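Local coordinates for protein chitinase (Paenibacillus sp. FPU-7, PDB 5GZT) that probably hydrolyses chitin and chitodextrins at random internal beta-1,4 linkages between N-acetylglucosamine units, at residues B[20-25]-B[41-46]; B[67-72]-B[84-89]; B[936-941]-B[961-966]. All coordinates share one frame; numbering follows the deposited sequence.

Interaction 1 of 3, residues B[20-25]-B[41-46]; sequences PVRIVA and KLEETD. With NA (sodium ion), chain C; FMT (formic acid), chain K.
R22 and E43 lie on neighbouring parallel strands of a beta-solenoid, in which strands 21-27 and 40-47 belong to successive coils. CG of R22 stands anti to the backbone N (chi1 -176°). CB of R22 sits near the carbonyl O of K41. R22 CG lies 4.3 Å from K41 CG and also approaches OE1 of E43. CD comes closer to that oxygen, R22 CD to E43 OE1 3.2 Å. The chain then bends at chi3 and NE turns to a backbone group of another protein chain. At the tip, R22 NH1 donates to E43 OE1 over 2.9 Å, a nearly straight bond (166°) that forms a salt bridge; NH2 is hydrogen-bonded to the other chain's backbone. The carboxylate oxygen lies close to the guanidinium plane, whereas NH1 comes from above the carboxylate, the two planes being 89° apart. K41 extends the network: its NZ is a long 4.0 Å from OE1 of E43 but donates to O1 of a formic acid molecule, which also binds S70 and N89. Beneath this polar face the backbones form a regular parallel ladder, in which I23 N reaches the O of K41 and I23 O receives the N of E43. On the opposite face CD2 of L42 packs against CB of I23 at 4.1 Å, and A25 and L42 both lean on F52. E44, also on that face, reaches the sodium ion, E44 OE2 binding it at 2.5 Å alongside the carbonyl oxygens of T50, F52 and S72. Further along the R22 face, V24 CG1 meets T45 OG1 at 3.5 Å.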
loop_
_atom_site.group_PDB
_atom_site.type_symbol
_atom_site.label_atom_id
_atom_site.label_comp_id
_atom_site.label_asym_id
_atom_site.label_seq_id
_atom_site.Cartn_x
_atom_site.Cartn_y
_atom_site.Cartn_z
ATOM N N PRO B 20 48.540 3.726 -61.458
ATOM C CA PRO B 20 47.144 4.034 -61.260
ATOM C C PRO B 20 46.623 5.311 -61.946
ATOM O O PRO B 20 47.351 6.280 -62.089
ATOM C CB PRO B 20 47.022 4.142 -59.716
ATOM C CG PRO B 20 48.399 4.366 -59.214
ATOM C CD PRO B 20 49.302 3.675 -60.191
ATOM N N VAL B 21 45.362 5.269 -62.354
ATOM C CA VAL B 21 44.575 6.452 -62.569
ATOM C C VAL B 21 44.032 6.911 -61.239
ATOM O O VAL B 21 43.451 6.097 -60.493
ATOM C CB VAL B 21 43.305 6.182 -63.433
ATOM C CG1 VAL B 21 42.448 7.445 -63.547
ATOM C CG2 VAL B 21 43.698 5.683 -64.802
ATOM N N ARG B 22 44.141 8.210 -60.962
ATOM C CA ARG B 22 43.386 8.808 -59.857
ATOM C C ARG B 22 42.021 9.280 -60.387
ATOM O O ARG B 22 41.953 9.935 -61.415
ATOM C CB ARG B 22 44.201 9.922 -59.201
ATOM C CG ARG B 22 43.581 10.565 -57.982
ATOM C CD ARG B 22 44.591 11.491 -57.315
ATOM N NE ARG B 22 44.750 12.716 -58.125
ATOM C CZ ARG B 22 44.093 13.865 -57.932
ATOM N NH1 ARG B 22 43.221 14.018 -56.926
ATOM N NH2 ARG B 22 44.312 14.876 -58.755
ATOM N N ILE B 23 40.935 8.895 -59.716
ATOM C CA ILE B 23 39.599 9.307 -60.089
ATOM C C ILE B 23 39.029 10.054 -58.930
ATOM O O ILE B 23 38.981 9.529 -57.837
ATOM C CB ILE B 23 38.669 8.112 -60.463
ATOM C CG1 ILE B 23 39.275 7.324 -61.620
ATOM C CG2 ILE B 23 37.262 8.608 -60.822
ATOM C CD1 ILE B 23 38.503 6.077 -62.043
ATOM N N VAL B 24 38.569 11.282 -59.176
ATOM C CA VAL B 24 38.113 12.119 -58.127
ATOM C C VAL B 24 36.649 12.435 -58.348
ATOM O O VAL B 24 36.203 12.485 -59.483
ATOM C CB VAL B 24 38.946 13.421 -58.033
ATOM C CG1 VAL B 24 38.656 14.119 -56.715
ATOM C CG2 VAL B 24 40.420 13.113 -58.137
ATOM N N ALA B 25 35.921 12.631 -57.251
ATOM C CA ALA B 25 34.541 12.996 -57.268
ATOM C C ALA B 25 34.387 14.254 -56.409
ATOM O O ALA B 25 34.695 14.221 -55.157
ATOM C CB ALA B 25 33.696 11.852 -56.701
ATOM N N LYS B 41 43.061 4.995 -57.957
ATOM C CA LYS B 41 42.850 5.651 -56.682
ATOM C C LYS B 41 41.555 6.433 -56.733
ATOM O O LYS B 41 41.437 7.369 -57.512
ATOM C CB LYS B 41 44.065 6.517 -56.338
ATOM C CG LYS B 41 43.930 7.415 -55.111
ATOM C CD LYS B 41 45.331 7.825 -54.656
ATOM C CE LYS B 41 45.349 9.017 -53.733
ATOM N NZ LYS B 41 44.296 8.998 -52.691
ATOM N N LEU B 42 40.558 6.027 -55.943
ATOM C CA LEU B 42 39.307 6.767 -55.848
ATOM C C LEU B 42 39.521 7.741 -54.741
ATOM O O LEU B 42 40.105 7.396 -53.675
ATOM C CB LEU B 42 38.099 5.880 -55.539
ATOM C CG LEU B 42 37.920 4.666 -56.466
ATOM C CD1 LEU B 42 36.553 4.006 -56.291
ATOM C CD2 LEU B 42 38.137 4.968 -57.946
ATOM N N GLU B 43 39.081 8.969 -55.017
ATOM C CA GLU B 43 39.147 10.070 -54.080
ATOM C C GLU B 43 37.869 10.898 -54.112
ATOM O O GLU B 43 37.325 11.177 -55.172
ATOM C CB GLU B 43 40.333 10.910 -54.494
ATOM C CG GLU B 43 40.744 11.985 -53.527
ATOM C CD GLU B 43 42.243 12.281 -53.626
ATOM O OE1 GLU B 43 42.855 12.088 -54.726
ATOM O OE2 GLU B 43 42.777 12.715 -52.566
ATOM N N GLU B 44 37.391 11.285 -52.944
ATOM C CA GLU B 44 36.246 12.119 -52.839
ATOM C C GLU B 44 36.716 13.412 -52.174
ATOM O O GLU B 44 37.053 13.412 -50.977
ATOM C CB GLU B 44 35.148 11.465 -52.000
ATOM C CG GLU B 44 34.488 10.213 -52.627
ATOM C CD GLU B 44 33.246 9.763 -51.826
ATOM O OE1 GLU B 44 33.228 9.931 -50.562
ATOM O OE2 GLU B 44 32.259 9.278 -52.451
ATOM N N THR B 45 36.703 14.510 -52.943
ATOM C CA THR B 45 37.089 15.843 -52.410
ATOM C C THR B 45 35.997 16.931 -52.533
ATOM O O THR B 45 35.389 17.106 -53.615
ATOM C CB THR B 45 38.352 16.395 -53.078
ATOM O OG1 THR B 45 39.232 15.331 -53.436
ATOM C CG2 THR B 45 39.080 17.372 -52.117
ATOM N N ASP B 46 35.785 17.657 -51.416
ATOM C CA ASP B 46 34.793 18.727 -51.320
ATOM C C ASP B 46 33.514 18.156 -51.907
ATOM O O ASP B 46 33.096 18.545 -52.998
ATOM C CB ASP B 46 35.264 20.005 -52.076
ATOM C CG ASP B 46 36.432 20.743 -51.361
ATOM O OD1 ASP B 46 36.322 21.011 -50.122
ATOM O OD2 ASP B 46 37.445 21.056 -52.055
HETATM NA NA NA C . 30.511 8.177 -51.127
HETATM C C FMT K . 44.969 10.448 -49.647
HETATM O O1 FMT K . 45.424 9.626 -50.462
HETATM O O2 FMT K . 43.735 10.339 -49.102
#

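Interaction 2 of 3, residues B[67-72]-B[84-89]; sequences VTLSGS and PQLNVN. With NA (sodium ion), chain C; FMT (formic acid), chain K.
L86 sends one methyl, CD1, into the hollow between V67 and L69 on the adjoining strand. L86 CD1 lies 3.8 Å from V67 CG1 and 4.0 Å from each of L69 CD1 and L69 CD2, so it nestles against the fork of the leucine. The L86 side chain runs at about a right angle to that of L69. V88 fills the next position, its CG1 resting against the carbonyl O of L69. Both L69 and L86 also touch V76 of strand 72-78, which belongs to the solenoid's second sheet, so this face looks into the interior. On the other face the fit is tighter: T68 CB presses on N87 CB at 3.4 Å. Beyond it, N89 lies against the same strand, its CB touching OG of S70 at 3.5 Å. S70 and N89 also hold a formic acid molecule, S70 OG donating to its O2 and N89 ND2 to its O1. Three backbone bonds set the parallel register, N87 N to V67 O, L69 N to N87 O and N89 N to L69 O. At the start of the strands a water spans the gap, accepting from V67 N and donating to Q85 O. After S70 the chain turns a corner at G71, whose backbone angles suit glycine, and the carbonyl O of S72 binds the sodium ion at 2.4 Å. Parallel strands with a closely packed aliphatic inner row, separated by one turn of chain, are characteristic of a beta-solenoid.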
loop_
_atom_site.group_PDB
_atom_site.type_symbol
_atom_site.label_atom_id
_atom_site.label_comp_id
_atom_site.label_asym_id
_atom_site.label_seq_id
_atom_site.Cartn_x
_atom_site.Cartn_y
_atom_site.Cartn_z
ATOM N N VAL B 67 45.718 -0.341 -55.587
ATOM C CA VAL B 67 44.311 0.028 -55.505
ATOM C C VAL B 67 44.156 0.791 -54.230
ATOM O O VAL B 67 44.397 0.237 -53.151
ATOM C CB VAL B 67 43.400 -1.244 -55.499
ATOM C CG1 VAL B 67 41.935 -0.847 -55.298
ATOM C CG2 VAL B 67 43.594 -2.035 -56.808
ATOM N N THR B 68 43.774 2.054 -54.320
ATOM C CA THR B 68 43.550 2.802 -53.088
ATOM C C THR B 68 42.316 3.645 -53.084
ATOM O O THR B 68 41.936 4.168 -54.095
ATOM C CB THR B 68 44.835 3.480 -52.491
ATOM O OG1 THR B 68 44.591 4.782 -51.952
ATOM C CG2 THR B 68 45.959 3.466 -53.353
ATOM N N LEU B 69 41.709 3.756 -51.896
ATOM C CA LEU B 69 40.405 4.369 -51.677
ATOM C C LEU B 69 40.522 5.453 -50.627
ATOM O O LEU B 69 41.132 5.242 -49.548
ATOM C CB LEU B 69 39.369 3.312 -51.162
ATOM C CG LEU B 69 38.607 2.433 -52.187
ATOM C CD1 LEU B 69 39.435 1.978 -53.365
ATOM C CD2 LEU B 69 37.914 1.223 -51.531
ATOM N N SER B 70 39.878 6.579 -50.932
ATOM C CA SER B 70 39.670 7.697 -50.001
ATOM C C SER B 70 38.306 8.196 -50.237
ATOM O O SER B 70 38.005 8.562 -51.350
ATOM C CB SER B 70 40.668 8.856 -50.235
ATOM O OG SER B 70 41.977 8.337 -50.075
ATOM N N GLY B 71 37.508 8.259 -49.181
ATOM C CA GLY B 71 36.115 8.588 -49.308
ATOM C C GLY B 71 35.236 7.741 -48.408
ATOM O O GLY B 71 35.738 6.975 -47.569
ATOM N N SER B 72 33.926 7.913 -48.601
ATOM C CA SER B 72 32.857 7.237 -47.808
ATOM C C SER B 72 32.220 6.201 -48.701
ATOM O O SER B 72 31.619 6.582 -49.696
ATOM C CB SER B 72 31.784 8.210 -47.346
ATOM O OG SER B 72 30.957 7.615 -46.363
ATOM N N PRO B 84 45.725 -9.743 -53.833
ATOM C CA PRO B 84 45.317 -8.368 -53.877
ATOM C C PRO B 84 45.742 -7.621 -52.588
ATOM O O PRO B 84 45.786 -8.230 -51.545
ATOM C CB PRO B 84 43.789 -8.459 -54.014
ATOM C CG PRO B 84 43.402 -9.768 -53.389
ATOM C CD PRO B 84 44.591 -10.660 -53.527
ATOM N N GLN B 85 46.107 -6.347 -52.733
ATOM C CA GLN B 85 46.193 -5.404 -51.649
ATOM C C GLN B 85 45.239 -4.264 -51.917
ATOM O O GLN B 85 45.287 -3.669 -52.993
ATOM C CB GLN B 85 47.592 -4.826 -51.534
ATOM C CG GLN B 85 47.730 -3.845 -50.358
ATOM C CD GLN B 85 49.190 -3.636 -49.996
ATOM O OE1 GLN B 85 49.986 -4.591 -49.950
ATOM N NE2 GLN B 85 49.563 -2.394 -49.752
ATOM N N LEU B 86 44.416 -3.943 -50.900
ATOM C CA LEU B 86 43.524 -2.780 -50.857
ATOM C C LEU B 86 44.120 -1.813 -49.842
ATOM O O LEU B 86 44.323 -2.164 -48.633
ATOM C CB LEU B 86 42.089 -3.172 -50.467
ATOM C CG LEU B 86 41.133 -2.021 -50.317
ATOM C CD1 LEU B 86 40.946 -1.373 -51.665
ATOM C CD2 LEU B 86 39.794 -2.355 -49.738
ATOM N N ASN B 87 44.456 -0.614 -50.337
ATOM C CA ASN B 87 44.846 0.520 -49.458
ATOM C C ASN B 87 43.643 1.383 -49.242
ATOM O O ASN B 87 43.040 1.858 -50.209
ATOM C CB ASN B 87 45.980 1.376 -50.072
ATOM C CG ASN B 87 47.346 0.823 -49.737
ATOM O OD1 ASN B 87 48.056 1.252 -48.769
ATOM N ND2 ASN B 87 47.695 -0.172 -50.471
ATOM N N VAL B 88 43.313 1.640 -47.985
ATOM C CA VAL B 88 42.284 2.575 -47.687
ATOM C C VAL B 88 42.997 3.682 -46.915
ATOM O O VAL B 88 43.468 3.501 -45.785
ATOM C CB VAL B 88 41.165 1.959 -46.869
ATOM C CG1 VAL B 88 39.995 2.963 -46.789
ATOM C CG2 VAL B 88 40.742 0.604 -47.481
ATOM N N ASN B 89 43.035 4.841 -47.540
ATOM C CA ASN B 89 43.846 5.972 -47.074
ATOM C C ASN B 89 43.097 6.958 -46.241
ATOM O O ASN B 89 43.730 7.674 -45.442
ATOM C CB ASN B 89 44.438 6.682 -48.288
ATOM C CG ASN B 89 45.651 5.996 -48.814
ATOM O OD1 ASN B 89 45.992 4.868 -48.438
ATOM N ND2 ASN B 89 46.371 6.712 -49.644
HETATM NA NA NA C . 30.511 8.177 -51.127
HETATM C C FMT K . 44.969 10.448 -49.647
HETATM O O1 FMT K . 45.424 9.626 -50.462
HETATM O O2 FMT K . 43.735 10.339 -49.102
HETATM O O HOH W 1 47.358 -1.876 -53.655
#

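Interaction 3 of 3, residues B[936-941]-B[961-966]; sequences YYELAI and YLDYMS. With PO4 (phosphate ion), chain D.
D963 grips L939 through both its backbone N and its backbone O. The backbone N of D963 donates to the carbonyl O of L939 over 2.8 Å, and D963 OD1 accepts from L939 N at 3.0 Å, from the anti side and tilted out of the carboxylate plane. The other oxygen takes the hydroxyl of Y936: the two side chains meet tip to tip, Y936 OH donating to the syn lone pair of D963 OD2 over 2.9 Å. A water also donates to OD2 and to OE2 of E938, linking two carboxylates that stack 27° from parallel with D963 OD2 and E938 OE2 4.5 Å apart; H790 is a further partner of OE2. L939 turns its side chain to L962, CG to CD2 at 3.9 Å, while its other contacts include F922 of helix 911-933. These are neighbouring strands of a TIM barrel, the family 18 glycoside hydrolase fold, joined by a beta-alpha-beta crossover through helices 947-952 and 955-958. I941 lies further along, with CG1 in the crowded position between the backbone N and the carbonyl carbon (chi1 62°). I941 CG1 thereby touches both L962 CD1, at 3.9 Å, and M965 CG; the I941 side chain crosses that of L962 at about a right angle but runs beside that of M965, pointing the same way. I958 packs on I941 and M965 from the crossover, and S966 N donates to I941 O. On the opposite face Y964 leans toward the barrel strands 765-771 and 848-854. Its CE1 meets A940 CB, and Y964 OH donates to E938 OE1 over 2.7 Å on the syn side of a carboxylate whose plane is 79° from the ring.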
loop_
_atom_site.group_PDB
_atom_site.type_symbol
_atom_site.label_atom_id
_atom_site.label_comp_id
_atom_site.label_asym_id
_atom_site.label_seq_id
_atom_site.Cartn_x
_atom_site.Cartn_y
_atom_site.Cartn_z
ATOM N N TYR B 936 -24.457 -12.682 52.629
ATOM C CA TYR B 936 -23.365 -12.460 51.693
ATOM C C TYR B 936 -23.281 -10.959 51.534
ATOM O O TYR B 936 -24.335 -10.293 51.262
ATOM C CB TYR B 936 -23.668 -13.124 50.340
ATOM C CG TYR B 936 -22.524 -12.767 49.372
ATOM C CD1 TYR B 936 -21.269 -13.420 49.493
ATOM C CD2 TYR B 936 -22.704 -11.810 48.402
ATOM C CE1 TYR B 936 -20.189 -13.116 48.663
ATOM C CE2 TYR B 936 -21.645 -11.479 47.505
ATOM C CZ TYR B 936 -20.394 -12.114 47.673
ATOM O OH TYR B 936 -19.385 -11.784 46.858
ATOM N N TYR B 937 -22.052 -10.418 51.626
ATOM C CA TYR B 937 -21.822 -9.020 51.321
ATOM C C TYR B 937 -20.994 -8.866 50.030
ATOM O O TYR B 937 -19.987 -9.532 49.854
ATOM C CB TYR B 937 -21.069 -8.324 52.468
ATOM C CG TYR B 937 -21.907 -8.336 53.763
ATOM C CD1 TYR B 937 -22.925 -7.381 53.963
ATOM C CD2 TYR B 937 -21.605 -9.179 54.804
ATOM C CE1 TYR B 937 -23.668 -7.318 55.121
ATOM C CE2 TYR B 937 -22.416 -9.166 55.994
ATOM C CZ TYR B 937 -23.415 -8.203 56.151
ATOM O OH TYR B 937 -24.261 -8.154 57.313
ATOM N N GLU B 938 -21.432 -7.952 49.154
ATOM C CA GLU B 938 -20.749 -7.686 47.887
ATOM C C GLU B 938 -19.611 -6.749 48.120
ATOM O O GLU B 938 -19.651 -5.886 49.025
ATOM C CB GLU B 938 -21.728 -7.012 46.864
ATOM C CG GLU B 938 -22.803 -7.930 46.303
ATOM C CD GLU B 938 -23.605 -7.276 45.182
ATOM O OE1 GLU B 938 -23.432 -6.091 44.927
ATOM O OE2 GLU B 938 -24.397 -8.030 44.511
ATOM N N LEU B 939 -18.630 -6.862 47.258
ATOM C CA LEU B 939 -17.551 -5.888 47.088
ATOM C C LEU B 939 -17.423 -5.553 45.598
ATOM O O LEU B 939 -17.286 -6.478 44.789
ATOM C CB LEU B 939 -16.241 -6.469 47.599
ATOM C CG LEU B 939 -14.986 -5.596 47.478
ATOM C CD1 LEU B 939 -15.143 -4.388 48.379
ATOM C CD2 LEU B 939 -13.732 -6.337 47.903
ATOM N N ALA B 940 -17.472 -4.268 45.223
ATOM C CA ALA B 940 -17.344 -3.893 43.841
ATOM C C ALA B 940 -16.459 -2.659 43.793
ATOM O O ALA B 940 -16.129 -2.120 44.831
ATOM C CB ALA B 940 -18.717 -3.566 43.284
ATOM N N ILE B 941 -16.055 -2.264 42.601
ATOM C CA ILE B 941 -15.458 -0.969 42.380
ATOM C C ILE B 941 -16.107 -0.312 41.211
ATOM O O ILE B 941 -16.833 -0.976 40.431
ATOM C CB ILE B 941 -13.975 -1.045 42.018
ATOM C CG1 ILE B 941 -13.763 -1.816 40.677
ATOM C CG2 ILE B 941 -13.258 -1.804 43.098
ATOM C CD1 ILE B 941 -12.248 -1.831 40.304
ATOM N N TYR B 961 -11.620 -10.787 43.658
ATOM C CA TYR B 961 -12.158 -10.259 44.932
ATOM C C TYR B 961 -13.510 -9.559 44.761
ATOM O O TYR B 961 -14.064 -9.169 45.764
ATOM C CB TYR B 961 -11.116 -9.229 45.430
ATOM C CG TYR B 961 -9.725 -9.860 45.621
ATOM C CD1 TYR B 961 -9.544 -11.024 46.355
ATOM C CD2 TYR B 961 -8.596 -9.300 45.032
ATOM C CE1 TYR B 961 -8.282 -11.604 46.521
ATOM C CE2 TYR B 961 -7.302 -9.897 45.170
ATOM C CZ TYR B 961 -7.173 -11.022 45.914
ATOM O OH TYR B 961 -5.914 -11.570 46.062
ATOM N N LEU B 962 -13.930 -9.297 43.492
ATOM C CA LEU B 962 -14.994 -8.417 43.154
ATOM C C LEU B 962 -16.230 -9.118 42.655
ATOM O O LEU B 962 -16.142 -10.091 41.908
ATOM C CB LEU B 962 -14.574 -7.420 42.065
ATOM C CG LEU B 962 -13.400 -6.509 42.559
ATOM C CD1 LEU B 962 -12.999 -5.598 41.425
ATOM C CD2 LEU B 962 -13.757 -5.707 43.766
ATOM N N ASP B 963 -17.415 -8.669 43.049
ATOM C CA ASP B 963 -18.617 -9.125 42.411
ATOM C C ASP B 963 -18.719 -8.596 40.973
ATOM O O ASP B 963 -19.167 -9.278 40.105
ATOM C CB ASP B 963 -19.833 -8.728 43.239
ATOM C CG ASP B 963 -19.902 -9.509 44.518
ATOM O OD1 ASP B 963 -19.171 -9.164 45.449
ATOM O OD2 ASP B 963 -20.607 -10.526 44.575
ATOM N N TYR B 964 -18.292 -7.370 40.733
ATOM C CA TYR B 964 -18.265 -6.798 39.395
ATOM C C TYR B 964 -17.463 -5.509 39.508
ATOM O O TYR B 964 -17.226 -4.986 40.663
ATOM C CB TYR B 964 -19.721 -6.535 38.834
ATOM C CG TYR B 964 -20.640 -5.944 39.906
ATOM C CD1 TYR B 964 -20.711 -4.600 40.097
ATOM C CD2 TYR B 964 -21.357 -6.723 40.749
ATOM C CE1 TYR B 964 -21.448 -4.059 41.139
ATOM C CE2 TYR B 964 -22.160 -6.170 41.731
ATOM C CZ TYR B 964 -22.194 -4.858 41.937
ATOM O OH TYR B 964 -22.932 -4.256 42.977
ATOM N N MET B 965 -17.114 -4.961 38.343
ATOM C CA MET B 965 -16.545 -3.609 38.158
ATOM C C MET B 965 -17.595 -2.806 37.427
ATOM O O MET B 965 -18.022 -3.263 36.365
ATOM C CB MET B 965 -15.284 -3.678 37.285
ATOM C CG MET B 965 -14.250 -4.616 37.861
ATOM S SD MET B 965 -12.880 -4.626 36.713
ATOM C CE MET B 965 -11.858 -5.827 37.535
ATOM N N SER B 966 -18.014 -1.656 37.956
ATOM C CA SER B 966 -18.950 -0.766 37.287
ATOM C C SER B 966 -18.103 0.139 36.423
ATOM O O SER B 966 -17.399 1.029 36.966
ATOM C CB SER B 966 -19.785 0.019 38.307
ATOM O OG SER B 966 -20.689 -0.831 39.013
HETATM P P PO4 D . -26.188 -5.275 57.722
HETATM O O1 PO4 D . -25.188 -4.308 57.067
HETATM O O2 PO4 D . -25.583 -5.428 59.062
HETATM O O3 PO4 D . -27.486 -4.622 57.693
HETATM O O4 PO4 D . -26.189 -6.647 57.017
HETATM O O HOH W 2 -23.324 -10.088 43.344
#

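How the interactions relate
From the N terminus, interaction 1 closes a loop of 15 residues that holds strand 34-36 of the second solenoid sheet, so it joins one coil to the next. Interaction 2 does the same two coils on, around a loop of 11 residues. The two are in series, neither nesting nor crossing, yet they touch: L42 O and S70 N lie 2.9 Å apart where strand 40-47 neighbours strand 67-70, and both contacts reach the same sodium ion and formic acid. Interaction 3 follows much later, closing a helical crossover between barrel strands in the second family 18 region. Its nearest atoms are about 95 Å from interaction 2.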